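Local coordinates for Pap fimbrial major pilin protein (PDB 2UY6) that polymerises into the thick, right-handed helical rod of the Pap pilus, through which bacteria colonise the epithelium of specific host organs, at residues I63-G68 against K74-L79; N129-T134 against A156-T161. The protein carries 2 engineered substitutions. All blocks are in the same frame, centred on the assembly; numbering follows the deposited sequence.

Contact 1: I63-G68 against K74-L79; sequences ITAFKG and KGTVKL
Ala65 and Gly75 bring the two backbones closest, 5.8 Å between their CA atoms, where a turn in the loop after strand 52-59 lies beside the run-in to strand 77-86 of the immunoglobulin-like pilin fold. The turn is closed by Phe66 N donating to Ile63 O at 3.0 Å; no hydrogen bond joins the two segments, so side chains carry the contact. The side chain of Ala65 is directed toward 74-79, and its CB lies 4.4 Å from Val77 CG2, a loose apolar approach. Thr76 OG1 is also 4.4 Å from Ala65 CB, but its hydrogen bond goes to a basic side chain on the chain of another protein. The buried Phe66 ring slants across toward Val77, and its far end reaches the strand although the residue itself starts off to the side. Phe66 also touches Cys22, Leu124 and Leu160; Cys22 is disulfide-bonded to Cys61, just ahead of this turn. Val77 splits its branches between the two loop residues: with CG1 anti to the backbone N (chi1 -171°), that methyl meets Phe66 CZ at 4.0 Å.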
loop_
_atom_site.group_PDB
_atom_site.type_symbol
_atom_site.label_atom_id
_atom_site.label_comp_id
_atom_site.label_asym_id
_atom_site.label_seq_id
_atom_site.Cartn_x
_atom_site.Cartn_y
_atom_site.Cartn_z
ATOM N N ILE B 63 -8.006 7.417 -0.565
ATOM C CA ILE B 63 -7.837 8.827 -0.888
ATOM C C ILE B 63 -7.979 9.750 0.317
ATOM O O ILE B 63 -7.827 10.967 0.196
ATOM C CB ILE B 63 -8.842 9.260 -1.982
ATOM N N THR B 64 -8.262 9.164 1.477
ATOM C CA THR B 64 -8.434 9.929 2.712
ATOM C C THR B 64 -7.112 10.483 3.214
ATOM O O THR B 64 -6.826 10.431 4.408
ATOM C CB THR B 64 -9.032 9.054 3.834
ATOM O OG1 THR B 64 -8.163 7.939 4.078
ATOM C CG2 THR B 64 -10.418 8.546 3.441
ATOM N N ALA B 65 -6.306 11.001 2.298
ATOM C CA ALA B 65 -5.012 11.563 2.645
ATOM C C ALA B 65 -4.738 12.757 1.737
ATOM O O ALA B 65 -3.833 13.553 1.988
ATOM C CB ALA B 65 -3.931 10.510 2.482
ATOM N N PHE B 66 -5.533 12.865 0.675
ATOM C CA PHE B 66 -5.412 13.960 -0.281
ATOM C C PHE B 66 -6.668 14.821 -0.179
ATOM O O PHE B 66 -6.798 15.836 -0.860
ATOM C CB PHE B 66 -5.299 13.430 -1.720
ATOM C CG PHE B 66 -4.150 12.483 -1.947
ATOM C CD1 PHE B 66 -4.256 11.143 -1.604
ATOM C CD2 PHE B 66 -2.970 12.931 -2.532
ATOM C CE1 PHE B 66 -3.209 10.263 -1.844
ATOM C CE2 PHE B 66 -1.922 12.063 -2.775
ATOM C CZ PHE B 66 -2.040 10.725 -2.431
ATOM N N LYS B 67 -7.593 14.406 0.678
ATOM C CA LYS B 67 -8.846 15.125 0.855
ATOM C C LYS B 67 -8.683 16.508 1.464
ATOM O O LYS B 67 -7.657 16.825 2.060
ATOM C CB LYS B 67 -9.809 14.296 1.712
ATOM C CG LYS B 67 -10.284 13.019 1.038
ATOM C CD LYS B 67 -11.389 12.333 1.824
ATOM C CE LYS B 67 -11.974 11.164 1.033
ATOM N NZ LYS B 67 -13.063 10.456 1.771
ATOM N N GLY B 68 -9.711 17.332 1.287
ATOM C CA GLY B 68 -9.707 18.675 1.837
ATOM C C GLY B 68 -10.871 18.830 2.806
ATOM O O GLY B 68 -11.900 18.162 2.650
ATOM N N LYS B 74 -3.516 18.093 7.660
ATOM C CA LYS B 74 -2.172 17.606 7.361
ATOM C C LYS B 74 -2.206 16.492 6.317
ATOM O O LYS B 74 -3.278 16.051 5.894
ATOM C CB LYS B 74 -1.496 17.104 8.634
ATOM N N GLY B 75 -1.021 16.046 5.907
ATOM C CA GLY B 75 -0.921 14.988 4.915
ATOM C C GLY B 75 0.305 14.118 5.133
ATOM O O GLY B 75 1.398 14.619 5.422
ATOM N N THR B 76 0.122 12.808 5.003
ATOM C CA THR B 76 1.212 11.861 5.186
ATOM C C THR B 76 1.827 11.474 3.847
ATOM O O THR B 76 2.655 10.566 3.771
ATOM C CB THR B 76 0.727 10.595 5.892
ATOM O OG1 THR B 76 -0.521 10.186 5.319
ATOM C CG2 THR B 76 0.547 10.852 7.373
ATOM N N VAL B 77 1.405 12.162 2.792
ATOM C CA VAL B 77 1.936 11.910 1.460
ATOM C C VAL B 77 2.309 13.244 0.815
ATOM O O VAL B 77 1.432 14.048 0.503
ATOM C CB VAL B 77 0.900 11.195 0.559
ATOM C CG1 VAL B 77 1.552 10.738 -0.737
ATOM C CG2 VAL B 77 0.311 10.017 1.295
ATOM N N LYS B 78 3.606 13.486 0.639
ATOM C CA LYS B 78 4.063 14.716 0.004
ATOM C C LYS B 78 3.851 14.572 -1.496
ATOM O O LYS B 78 4.066 13.507 -2.070
ATOM C CB LYS B 78 5.530 14.965 0.309
ATOM N N LEU B 79 3.426 15.655 -2.128
ATOM C CA LEU B 79 3.149 15.640 -3.554
ATOM C C LEU B 79 3.970 16.709 -4.267
ATOM O O LEU B 79 4.081 17.834 -3.783
ATOM C CB LEU B 79 1.652 15.870 -3.749
ATOM C CG LEU B 79 1.061 15.883 -5.150
ATOM C CD1 LEU B 79 -0.452 15.795 -5.044
ATOM C CD2 LEU B 79 1.478 17.150 -5.874
#

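Contact 2: N129-T134 against A156-T161; sequences NVLHYT and ANFNLT
Leu131 and Phe158 face each other across the interior of the pilin's immunoglobulin-like sandwich, each on a strand of a different sheet, with 11.6 Å between their CA atoms. No hydrogen bond crosses, as expected for strands that meet only through side chains.

The apolar contact rests on a single close pair: Leu131 CD1 lies 3.7 Å from Phe158 CZ, the far corner of the ring. The methyl arrives obliquely to the ring plane. Phe158 extends across the gap because its CG is anti to the backbone N (chi1 -175°), while Leu131, whose side chain sets out toward 156-161, presents CD1.

A looser approach is that of the Tyr133 hydroxyl, whose OH lies 4.3 Å from Phe158 CE1, again oblique to the ring. The aromatic contacts are those of Phe81, which serves both residues: it meets the Tyr133 ring edge-to-face, and its plane is inclined at about 55° to that of Phe158.

Polar bonds are made by His132, on the other side of the strand, and by Asn129, just before it. His132 is held from both nitrogens, ND1 to Asp55 OD1 and NE2 to Glu128 OE1, which fixes the ring's rotation and would probably favour its protonated form. Val130 O lies 3.4 Å above the plane of this ring, toward its rim. Asn129 ND2 bonds to Glu57 OE2 and Leu58 O.

Strand 130-139 runs between strands 52-59 and 101-106, while strand 153-162 pairs with strand 77-86. Beyond 156-161, a strand of the chain of another protein adds a parallel ladder, consistent with the donor-strand complementation by which a chaperone completes a pilin.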
loop_
_atom_site.group_PDB
_atom_site.type_symbol
_atom_site.label_atom_id
_atom_site.label_comp_id
_atom_site.label_asym_id
_atom_site.label_seq_id
_atom_site.Cartn_x
_atom_site.Cartn_y
_atom_site.Cartn_z
ATOM N N ASN B 129 -12.052 11.537 -6.429
ATOM C CA ASN B 129 -10.730 10.931 -6.306
ATOM C C ASN B 129 -9.832 11.428 -7.439
ATOM O O ASN B 129 -8.837 10.790 -7.796
ATOM C CB ASN B 129 -10.844 9.407 -6.360
ATOM C CG ASN B 129 -11.373 8.916 -7.687
ATOM O OD1 ASN B 129 -12.442 9.331 -8.130
ATOM N ND2 ASN B 129 -10.625 8.031 -8.335
ATOM N N VAL B 130 -10.199 12.575 -8.001
ATOM C CA VAL B 130 -9.447 13.175 -9.093
ATOM C C VAL B 130 -8.889 14.520 -8.667
ATOM O O VAL B 130 -9.620 15.365 -8.139
ATOM C CB VAL B 130 -10.342 13.409 -10.336
ATOM C CG1 VAL B 130 -9.538 14.082 -11.449
ATOM C CG2 VAL B 130 -10.926 12.097 -10.821
ATOM N N LEU B 131 -7.592 14.708 -8.872
ATOM C CA LEU B 131 -6.956 15.980 -8.555
ATOM C C LEU B 131 -7.111 16.777 -9.850
ATOM O O LEU B 131 -6.834 16.257 -10.936
ATOM C CB LEU B 131 -5.479 15.774 -8.216
ATOM C CG LEU B 131 -5.197 14.929 -6.969
ATOM C CD1 LEU B 131 -3.768 14.398 -7.006
ATOM C CD2 LEU B 131 -5.433 15.758 -5.726
ATOM N N HIS B 132 -7.572 18.019 -9.741
ATOM C CA HIS B 132 -7.796 18.856 -10.920
ATOM C C HIS B 132 -6.760 19.961 -11.085
ATOM O O HIS B 132 -6.470 20.696 -10.143
ATOM C CB HIS B 132 -9.187 19.504 -10.856
ATOM C CG HIS B 132 -10.310 18.534 -10.629
ATOM N ND1 HIS B 132 -10.790 17.697 -11.616
ATOM C CD2 HIS B 132 -11.073 18.296 -9.534
ATOM C CE1 HIS B 132 -11.800 16.989 -11.141
ATOM N NE2 HIS B 132 -11.992 17.332 -9.879
ATOM N N TYR B 133 -6.209 20.063 -12.291
ATOM C CA TYR B 133 -5.231 21.095 -12.633
ATOM C C TYR B 133 -5.568 21.598 -14.037
ATOM O O TYR B 133 -6.383 21.003 -14.744
ATOM C CB TYR B 133 -3.799 20.541 -12.685
ATOM C CG TYR B 133 -3.241 19.970 -11.401
ATOM C CD1 TYR B 133 -3.446 18.631 -11.052
ATOM C CD2 TYR B 133 -2.492 20.765 -10.539
ATOM C CE1 TYR B 133 -2.915 18.103 -9.873
ATOM C CE2 TYR B 133 -1.960 20.249 -9.364
ATOM C CZ TYR B 133 -2.176 18.922 -9.036
ATOM O OH TYR B 133 -1.658 18.435 -7.864
ATOM N N THR B 134 -4.951 22.703 -14.433
ATOM C CA THR B 134 -5.141 23.230 -15.780
ATOM C C THR B 134 -3.753 23.566 -16.287
ATOM O O THR B 134 -2.880 23.968 -15.520
ATOM C CB THR B 134 -6.015 24.496 -15.821
ATOM O OG1 THR B 134 -5.725 25.313 -14.686
ATOM C CG2 THR B 134 -7.484 24.131 -15.846
ATOM N N ALA B 156 6.219 15.495 -17.347
ATOM C CA ALA B 156 6.397 15.980 -15.990
ATOM C C ALA B 156 6.281 14.794 -15.038
ATOM O O ALA B 156 5.437 13.919 -15.235
ATOM C CB ALA B 156 5.338 17.027 -15.675
ATOM N N ASN B 157 7.136 14.742 -14.020
ATOM C CA ASN B 157 7.061 13.642 -13.054
ATOM C C ASN B 157 6.191 14.013 -11.874
ATOM O O ASN B 157 6.484 14.975 -11.162
ATOM C CB ASN B 157 8.442 13.249 -12.525
ATOM C CG ASN B 157 9.241 12.456 -13.528
ATOM O OD1 ASN B 157 8.749 11.476 -14.106
ATOM N ND2 ASN B 157 10.487 12.868 -13.746
ATOM N N PHE B 158 5.118 13.253 -11.685
ATOM C CA PHE B 158 4.198 13.456 -10.577
ATOM C C PHE B 158 4.736 12.572 -9.461
ATOM O O PHE B 158 4.578 11.351 -9.493
ATOM C CB PHE B 158 2.791 13.009 -10.977
ATOM C CG PHE B 158 1.745 13.287 -9.938
ATOM C CD1 PHE B 158 1.516 14.583 -9.490
ATOM C CD2 PHE B 158 0.976 12.257 -9.419
ATOM C CE1 PHE B 158 0.528 14.847 -8.536
ATOM C CE2 PHE B 158 -0.014 12.513 -8.469
ATOM C CZ PHE B 158 -0.238 13.811 -8.028
ATOM N N ASN B 159 5.368 13.193 -8.474
ATOM C CA ASN B 159 5.979 12.452 -7.378
ATOM C C ASN B 159 5.201 12.411 -6.063
ATOM O O ASN B 159 4.884 13.448 -5.474
ATOM C CB ASN B 159 7.379 13.017 -7.132
ATOM C CG ASN B 159 8.061 13.464 -8.425
ATOM O OD1 ASN B 159 8.189 12.686 -9.377
ATOM N ND2 ASN B 159 8.498 14.725 -8.464
ATOM N N LEU B 160 4.900 11.195 -5.612
ATOM C CA LEU B 160 4.193 10.968 -4.355
ATOM C C LEU B 160 5.172 10.298 -3.392
ATOM O O LEU B 160 5.600 9.160 -3.623
ATOM C CB LEU B 160 2.985 10.054 -4.575
ATOM C CG LEU B 160 1.920 10.608 -5.522
ATOM C CD1 LEU B 160 0.747 9.641 -5.628
ATOM C CD2 LEU B 160 1.460 11.965 -5.002
ATOM N N THR B 161 5.539 11.003 -2.326
ATOM C CA THR B 161 6.481 10.464 -1.359
ATOM C C THR B 161 5.780 10.228 -0.029
ATOM O O THR B 161 5.422 11.171 0.674
ATOM C CB THR B 161 7.672 11.419 -1.149
ATOM O OG1 THR B 161 8.312 11.668 -2.406
ATOM C CG2 THR B 161 8.682 10.808 -0.198
#

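How the contacts relate
From the N terminus, 63-68 meets 74-79 first and closes a short, partly unmodelled loop; further on, 129-134 meets 156-161 across 21 intervening residues. The two contacts follow in series, neither enclosing nor crossing the other, with centres about 12 Å apart. They join because strand 77-86, entered in contact 1, is the antiparallel neighbour of strand 153-162 from contact 2: Lys78 O and Thr161 N are 2.9 Å apart, a probable hydrogen bond. Leu79 carries the link into the core, its CG 3.6 Å from Phe158 CE1 and its CD2 3.9 Å from Tyr133 OH. Contact 1 thus lays a loop against the start of strand 77-86, and contact 2 bridges the two sheets of the sandwich.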